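Local coordinates for protein myosin-2 (Saccharomyces cerevisiae, PDB 6IXO) that carries organelles and vesicles along actin cables as a class V myosin motor, gripping its cargo receptors through its globular tail domain, at residues K48-I60 with R387-L400. Residues are numbered along the deposited sequence; the frame is centred on the assembly and turned at random.
Sequences KRDVVYPARILII and RKFDQVEAYIPAWL
Arg49 lays its guanidinium flat on the ring of Tyr395 where the loop 387-400, which leads into helix 403-415, passes over the start of helix 53-67 in the all-helical cargo-binding tail of this class V myosin. The stack is a cation-pi pair: Arg49 CZ sits 3.9 Å from the Tyr395 ring centroid, nearly above its centre, with the planes only 3° apart. The arginine chain, extended from CG to NE (chi2 -174°, chi3 -166°), lays first CD and then the guanidinium over the same face, CD making a CH-pi contact. At the edge of the guanidinium, Glu393 OE1 stands roughly 4.5 Å from Arg49 NH1, opposite in charge but too far for a salt bridge, and approximate because the Glu393 side chain is poorly ordered. Replacing Tyr395 by an alanine would probably leave the Arg49 guanidinium without its aromatic platform and free to swing into solvent.

The apolar contacts fall on two sides of the helix. On one, Ile57 CD1 lies against Ile396 CB at 3.7 Å and also meets Pro397 and Leu400, while the CG corner of Pro397 presses obliquely on the Tyr53 ring; farther along, Ile60 CD1 packs on Ala394. On the other, Ile59 CD1 reaches the Phe389 ring at CZ (3.7 Å), and Val392 CG2 lies over one face of the Arg56 guanidinium, with Val52 CG2 over the opposite face; Arg56 NE itself is salt-bridged to Glu110 of helix 97-124.

No direct hydrogen bond joins the two segments. A water between them donates to Tyr53 O at 3.0 Å; its second leg is doubtful, since it refines only 2.5 Å from Tyr395 O. Tyr53 OH, hydrogen-bonded to Glu36 N, also abuts the indole edge of Trp399, 3.2 Å from CZ2 and in the plane of the ring.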
loop_
_atom_site.group_PDB
_atom_site.type_symbol
_atom_site.label_atom_id
_atom_site.label_comp_id
_atom_site.label_asym_id
_atom_site.label_seq_id
_atom_site.Cartn_x
_atom_site.Cartn_y
_atom_site.Cartn_z
ATOM N N LYS A 48 -17.044 0.087 -11.738
ATOM C CA LYS A 48 -15.930 -0.839 -11.604
ATOM C C LYS A 48 -15.265 -1.051 -12.957
ATOM O O LYS A 48 -14.062 -1.247 -13.016
ATOM C CB LYS A 48 -16.390 -2.164 -10.992
ATOM C CG LYS A 48 -16.696 -2.019 -9.507
ATOM C CD LYS A 48 -17.284 -3.265 -8.867
ATOM C CE LYS A 48 -17.571 -3.003 -7.387
ATOM N NZ LYS A 48 -18.137 -4.185 -6.682
ATOM N N ARG A 49 -16.037 -0.981 -14.045
ATOM C CA ARG A 49 -15.428 -1.248 -15.343
ATOM C C ARG A 49 -14.380 -0.186 -15.750
ATOM O O ARG A 49 -13.470 -0.498 -16.503
ATOM C CB ARG A 49 -16.506 -1.394 -16.434
ATOM C CG ARG A 49 -17.025 -0.097 -17.005
ATOM C CD ARG A 49 -18.192 -0.392 -17.956
ATOM N NE ARG A 49 -18.534 0.746 -18.801
ATOM C CZ ARG A 49 -19.284 0.659 -19.899
ATOM N NH1 ARG A 49 -19.763 -0.519 -20.296
ATOM N NH2 ARG A 49 -19.546 1.747 -20.609
ATOM N N ASP A 50 -14.498 1.044 -15.245
ATOM C CA ASP A 50 -13.520 2.107 -15.526
ATOM C C ASP A 50 -12.189 1.868 -14.807
ATOM O O ASP A 50 -11.144 2.378 -15.212
ATOM C CB ASP A 50 -14.069 3.478 -15.107
ATOM C CG ASP A 50 -15.314 3.889 -15.889
ATOM O OD1 ASP A 50 -15.458 3.464 -17.060
ATOM O OD2 ASP A 50 -16.140 4.645 -15.322
ATOM N N VAL A 51 -12.243 1.096 -13.731
ATOM C CA VAL A 51 -11.081 0.825 -12.923
ATOM C C VAL A 51 -10.378 -0.445 -13.398
ATOM O O VAL A 51 -9.168 -0.473 -13.552
ATOM C CB VAL A 51 -11.450 0.680 -11.431
ATOM C CG1 VAL A 51 -10.212 0.324 -10.618
ATOM C CG2 VAL A 51 -12.082 1.985 -10.920
ATOM N N VAL A 52 -11.141 -1.504 -13.646
ATOM C CA VAL A 52 -10.472 -2.750 -13.976
ATOM C C VAL A 52 -10.605 -3.083 -15.470
ATOM O O VAL A 52 -10.708 -4.249 -15.822
ATOM C CB VAL A 52 -11.005 -3.911 -13.079
ATOM C CG1 VAL A 52 -10.573 -3.645 -11.565
ATOM C CG2 VAL A 52 -12.515 -4.083 -13.209
ATOM N N TYR A 53 -10.571 -2.071 -16.345
ATOM C CA TYR A 53 -10.778 -2.357 -17.777
ATOM C C TYR A 53 -9.647 -3.262 -18.344
ATOM O O TYR A 53 -9.936 -4.137 -19.190
ATOM C CB TYR A 53 -10.939 -1.050 -18.604
ATOM C CG TYR A 53 -9.674 -0.240 -18.751
ATOM C CD1 TYR A 53 -8.770 -0.509 -19.783
ATOM C CD2 TYR A 53 -9.360 0.800 -17.847
ATOM C CE1 TYR A 53 -7.598 0.209 -19.916
ATOM C CE2 TYR A 53 -8.186 1.532 -17.983
ATOM C CZ TYR A 53 -7.302 1.231 -19.012
ATOM O OH TYR A 53 -6.108 1.938 -19.156
ATOM N N PRO A 54 -8.389 -3.135 -17.873
ATOM C CA PRO A 54 -7.390 -4.067 -18.413
ATOM C C PRO A 54 -7.653 -5.496 -17.998
ATOM O O PRO A 54 -7.601 -6.379 -18.862
ATOM C CB PRO A 54 -6.062 -3.571 -17.799
ATOM C CG PRO A 54 -6.321 -2.144 -17.511
ATOM C CD PRO A 54 -7.714 -2.132 -16.983
ATOM N N ALA A 55 -7.950 -5.723 -16.724
ATOM C CA ALA A 55 -8.260 -7.088 -16.305
ATOM C C ALA A 55 -9.446 -7.681 -17.090
ATOM O O ALA A 55 -9.373 -8.835 -17.492
ATOM C CB ALA A 55 -8.571 -7.147 -14.829
ATOM N N ARG A 56 -10.513 -6.903 -17.306
ATOM C CA ARG A 56 -11.702 -7.468 -17.957
ATOM C C ARG A 56 -11.351 -7.826 -19.381
ATOM O O ARG A 56 -11.772 -8.861 -19.896
ATOM C CB ARG A 56 -12.897 -6.484 -17.933
ATOM C CG ARG A 56 -13.344 -6.049 -16.544
ATOM C CD ARG A 56 -14.350 -6.992 -15.942
ATOM N NE ARG A 56 -14.730 -6.659 -14.563
ATOM C CZ ARG A 56 -15.732 -5.848 -14.220
ATOM N NH1 ARG A 56 -15.994 -5.619 -12.929
ATOM N NH2 ARG A 56 -16.469 -5.261 -15.152
ATOM N N ILE A 57 -10.577 -6.974 -20.042
ATOM C CA ILE A 57 -10.161 -7.308 -21.410
ATOM C C ILE A 57 -9.319 -8.601 -21.463
ATOM O O ILE A 57 -9.552 -9.477 -22.299
ATOM C CB ILE A 57 -9.393 -6.140 -22.027
ATOM C CG1 ILE A 57 -10.381 -5.007 -22.276
ATOM C CG2 ILE A 57 -8.727 -6.574 -23.326
ATOM C CD1 ILE A 57 -9.740 -3.669 -22.683
ATOM N N LEU A 58 -8.344 -8.713 -20.563
ATOM C CA LEU A 58 -7.509 -9.905 -20.460
ATOM C C LEU A 58 -8.340 -11.154 -20.218
ATOM O O LEU A 58 -8.079 -12.203 -20.796
ATOM C CB LEU A 58 -6.494 -9.746 -19.314
ATOM C CG LEU A 58 -5.427 -8.669 -19.513
ATOM C CD1 LEU A 58 -4.550 -8.521 -18.234
ATOM C CD2 LEU A 58 -4.559 -8.989 -20.704
ATOM N N ILE A 59 -9.325 -11.026 -19.339
ATOM C CA ILE A 59 -10.222 -12.135 -19.014
ATOM C C ILE A 59 -10.988 -12.612 -20.250
ATOM O O ILE A 59 -11.157 -13.827 -20.479
ATOM C CB ILE A 59 -11.208 -11.715 -17.871
ATOM C CG1 ILE A 59 -10.437 -11.653 -16.534
ATOM C CG2 ILE A 59 -12.390 -12.687 -17.761
ATOM C CD1 ILE A 59 -11.173 -10.841 -15.425
ATOM N N ILE A 60 -11.441 -11.679 -21.076
ATOM C CA ILE A 60 -12.187 -12.088 -22.272
ATOM C C ILE A 60 -11.274 -12.858 -23.224
ATOM O O ILE A 60 -11.620 -13.946 -23.706
ATOM C CB ILE A 60 -12.793 -10.886 -22.980
ATOM C CG1 ILE A 60 -13.915 -10.327 -22.107
ATOM C CG2 ILE A 60 -13.314 -11.283 -24.367
ATOM C CD1 ILE A 60 -14.264 -8.891 -22.377
ATOM N N ARG A 387 -13.261 -11.834 -5.260
ATOM C CA ARG A 387 -14.393 -11.219 -5.938
ATOM C C ARG A 387 -15.264 -12.293 -6.639
ATOM O O ARG A 387 -14.820 -12.954 -7.587
ATOM C CB ARG A 387 -13.869 -10.154 -6.926
ATOM C CG ARG A 387 -12.885 -9.130 -6.259
ATOM C CD ARG A 387 -12.353 -8.034 -7.241
ATOM N NE ARG A 387 -11.812 -6.893 -6.477
ATOM C CZ ARG A 387 -11.089 -5.875 -6.963
ATOM N NH1 ARG A 387 -10.757 -5.811 -8.252
ATOM N NH2 ARG A 387 -10.674 -4.910 -6.130
ATOM N N LYS A 388 -16.475 -12.504 -6.142
ATOM C CA LYS A 388 -17.389 -13.451 -6.810
ATOM C C LYS A 388 -17.658 -12.956 -8.223
ATOM O O LYS A 388 -17.983 -11.789 -8.419
ATOM C CB LYS A 388 -18.698 -13.617 -6.037
ATOM C CG LYS A 388 -18.503 -14.014 -4.574
ATOM C CD LYS A 388 -17.690 -15.308 -4.412
ATOM C CE LYS A 388 -18.544 -16.562 -4.649
ATOM N NZ LYS A 388 -17.881 -17.790 -4.111
ATOM N N PHE A 389 -17.487 -13.819 -9.218
ATOM C CA PHE A 389 -17.531 -13.342 -10.590
ATOM C C PHE A 389 -18.886 -13.470 -11.239
ATOM O O PHE A 389 -19.413 -14.568 -11.416
ATOM C CB PHE A 389 -16.476 -14.055 -11.434
ATOM C CG PHE A 389 -15.344 -13.168 -11.797
ATOM C CD1 PHE A 389 -15.311 -12.543 -13.030
ATOM C CD2 PHE A 389 -14.349 -12.877 -10.865
ATOM C CE1 PHE A 389 -14.279 -11.670 -13.350
ATOM C CE2 PHE A 389 -13.317 -12.007 -11.172
ATOM C CZ PHE A 389 -13.278 -11.404 -12.419
ATOM N N ASP A 390 -19.460 -12.324 -11.577
ATOM C CA ASP A 390 -20.646 -12.299 -12.407
ATOM C C ASP A 390 -20.164 -11.897 -13.786
ATOM O O ASP A 390 -19.378 -10.960 -13.924
ATOM C CB ASP A 390 -21.706 -11.333 -11.864
ATOM N N GLN A 391 -20.604 -12.635 -14.799
ATOM C CA GLN A 391 -20.123 -12.427 -16.154
ATOM C C GLN A 391 -20.554 -11.057 -16.651
ATOM O O GLN A 391 -21.746 -10.790 -16.771
ATOM C CB GLN A 391 -20.642 -13.534 -17.070
ATOM C CG GLN A 391 -20.122 -14.923 -16.712
ATOM C CD GLN A 391 -18.921 -15.334 -17.552
ATOM O OE1 GLN A 391 -19.055 -15.644 -18.738
ATOM N NE2 GLN A 391 -17.742 -15.338 -16.941
ATOM N N VAL A 392 -19.586 -10.184 -16.917
ATOM C CA VAL A 392 -19.896 -8.825 -17.367
ATOM C C VAL A 392 -19.701 -8.658 -18.881
ATOM O O VAL A 392 -18.732 -9.173 -19.449
ATOM C CB VAL A 392 -19.034 -7.767 -16.628
ATOM C CG1 VAL A 392 -19.435 -6.356 -17.036
ATOM C CG2 VAL A 392 -19.166 -7.921 -15.125
ATOM N N GLU A 393 -20.637 -7.944 -19.511
ATOM C CA GLU A 393 -20.548 -7.574 -20.923
ATOM C C GLU A 393 -19.124 -7.212 -21.376
ATOM O O GLU A 393 -18.358 -6.569 -20.646
ATOM C CB GLU A 393 -21.479 -6.395 -21.222
ATOM C CG GLU A 393 -21.592 -6.068 -22.716
ATOM C CD GLU A 393 -22.044 -4.639 -22.991
ATOM O OE1 GLU A 393 -21.171 -3.743 -23.032
ATOM O OE2 GLU A 393 -23.266 -4.419 -23.177
ATOM N N ALA A 394 -18.789 -7.652 -22.588
ATOM C CA ALA A 394 -17.506 -7.371 -23.220
ATOM C C ALA A 394 -17.349 -5.880 -23.495
ATOM O O ALA A 394 -18.082 -5.324 -24.316
ATOM C CB ALA A 394 -17.378 -8.172 -24.518
ATOM N N TYR A 395 -16.392 -5.242 -22.816
ATOM C CA TYR A 395 -16.174 -3.800 -22.956
ATOM C C TYR A 395 -14.711 -3.412 -23.080
ATOM O O TYR A 395 -13.869 -3.931 -22.362
ATOM C CB TYR A 395 -16.772 -3.059 -21.767
ATOM C CG TYR A 395 -16.292 -1.626 -21.602
ATOM C CD1 TYR A 395 -16.636 -0.634 -22.521
ATOM C CD2 TYR A 395 -15.538 -1.253 -20.502
ATOM C CE1 TYR A 395 -16.213 0.695 -22.354
ATOM C CE2 TYR A 395 -15.118 0.062 -20.328
ATOM C CZ TYR A 395 -15.454 1.032 -21.256
ATOM O OH TYR A 395 -15.019 2.335 -21.071
ATOM N N ILE A 396 -14.421 -2.476 -23.981
ATOM C CA ILE A 396 -13.070 -1.944 -24.145
ATOM C C ILE A 396 -13.148 -0.448 -24.445
ATOM O O ILE A 396 -13.807 -0.056 -25.393
ATOM C CB ILE A 396 -12.286 -2.707 -25.262
ATOM C CG1 ILE A 396 -11.163 -1.852 -25.826
ATOM C CG2 ILE A 396 -13.182 -3.120 -26.437
ATOM C CD1 ILE A 396 -10.393 -2.598 -26.900
ATOM N N PRO A 397 -12.495 0.395 -23.619
ATOM C CA PRO A 397 -12.619 1.863 -23.696
ATOM C C PRO A 397 -12.301 2.496 -25.054
ATOM O O PRO A 397 -11.826 1.818 -25.952
ATOM C CB PRO A 397 -11.613 2.355 -22.652
ATOM C CG PRO A 397 -11.537 1.244 -21.665
ATOM C CD PRO A 397 -11.661 -0.017 -22.471
ATOM N N ALA A 398 -12.529 3.806 -25.149
ATOM C CA ALA A 398 -12.598 4.525 -26.424
ATOM C C ALA A 398 -11.287 5.162 -26.824
ATOM O O ALA A 398 -10.953 5.238 -28.003
ATOM C CB ALA A 398 -13.672 5.598 -26.359
ATOM N N TRP A 399 -10.535 5.635 -25.848
ATOM C CA TRP A 399 -9.248 6.194 -26.169
ATOM C C TRP A 399 -8.274 5.081 -26.589
ATOM O O TRP A 399 -7.206 5.375 -27.140
ATOM C CB TRP A 399 -8.717 7.015 -24.993
ATOM C CG TRP A 399 -8.556 6.200 -23.768
ATOM C CD1 TRP A 399 -9.494 5.967 -22.800
ATOM C CD2 TRP A 399 -7.395 5.475 -23.389
ATOM N NE1 TRP A 399 -8.977 5.143 -21.827
ATOM C CE2 TRP A 399 -7.688 4.825 -22.167
ATOM C CE3 TRP A 399 -6.131 5.307 -23.962
ATOM C CZ2 TRP A 399 -6.765 4.018 -21.512
ATOM C CZ3 TRP A 399 -5.210 4.504 -23.301
ATOM C CH2 TRP A 399 -5.537 3.869 -22.093
ATOM N N LEU A 400 -8.632 3.800 -26.376
ATOM C CA LEU A 400 -7.674 2.753 -26.707
ATOM C C LEU A 400 -7.551 2.570 -28.208
ATOM O O LEU A 400 -8.516 2.730 -28.949
ATOM C CB LEU A 400 -8.037 1.415 -26.047
ATOM C CG LEU A 400 -7.763 1.319 -24.545
ATOM C CD1 LEU A 400 -8.335 0.027 -23.956
ATOM C CD2 LEU A 400 -6.249 1.421 -24.250
HETATM O O HOH W 1 -12.689 -3.671 -20.143
#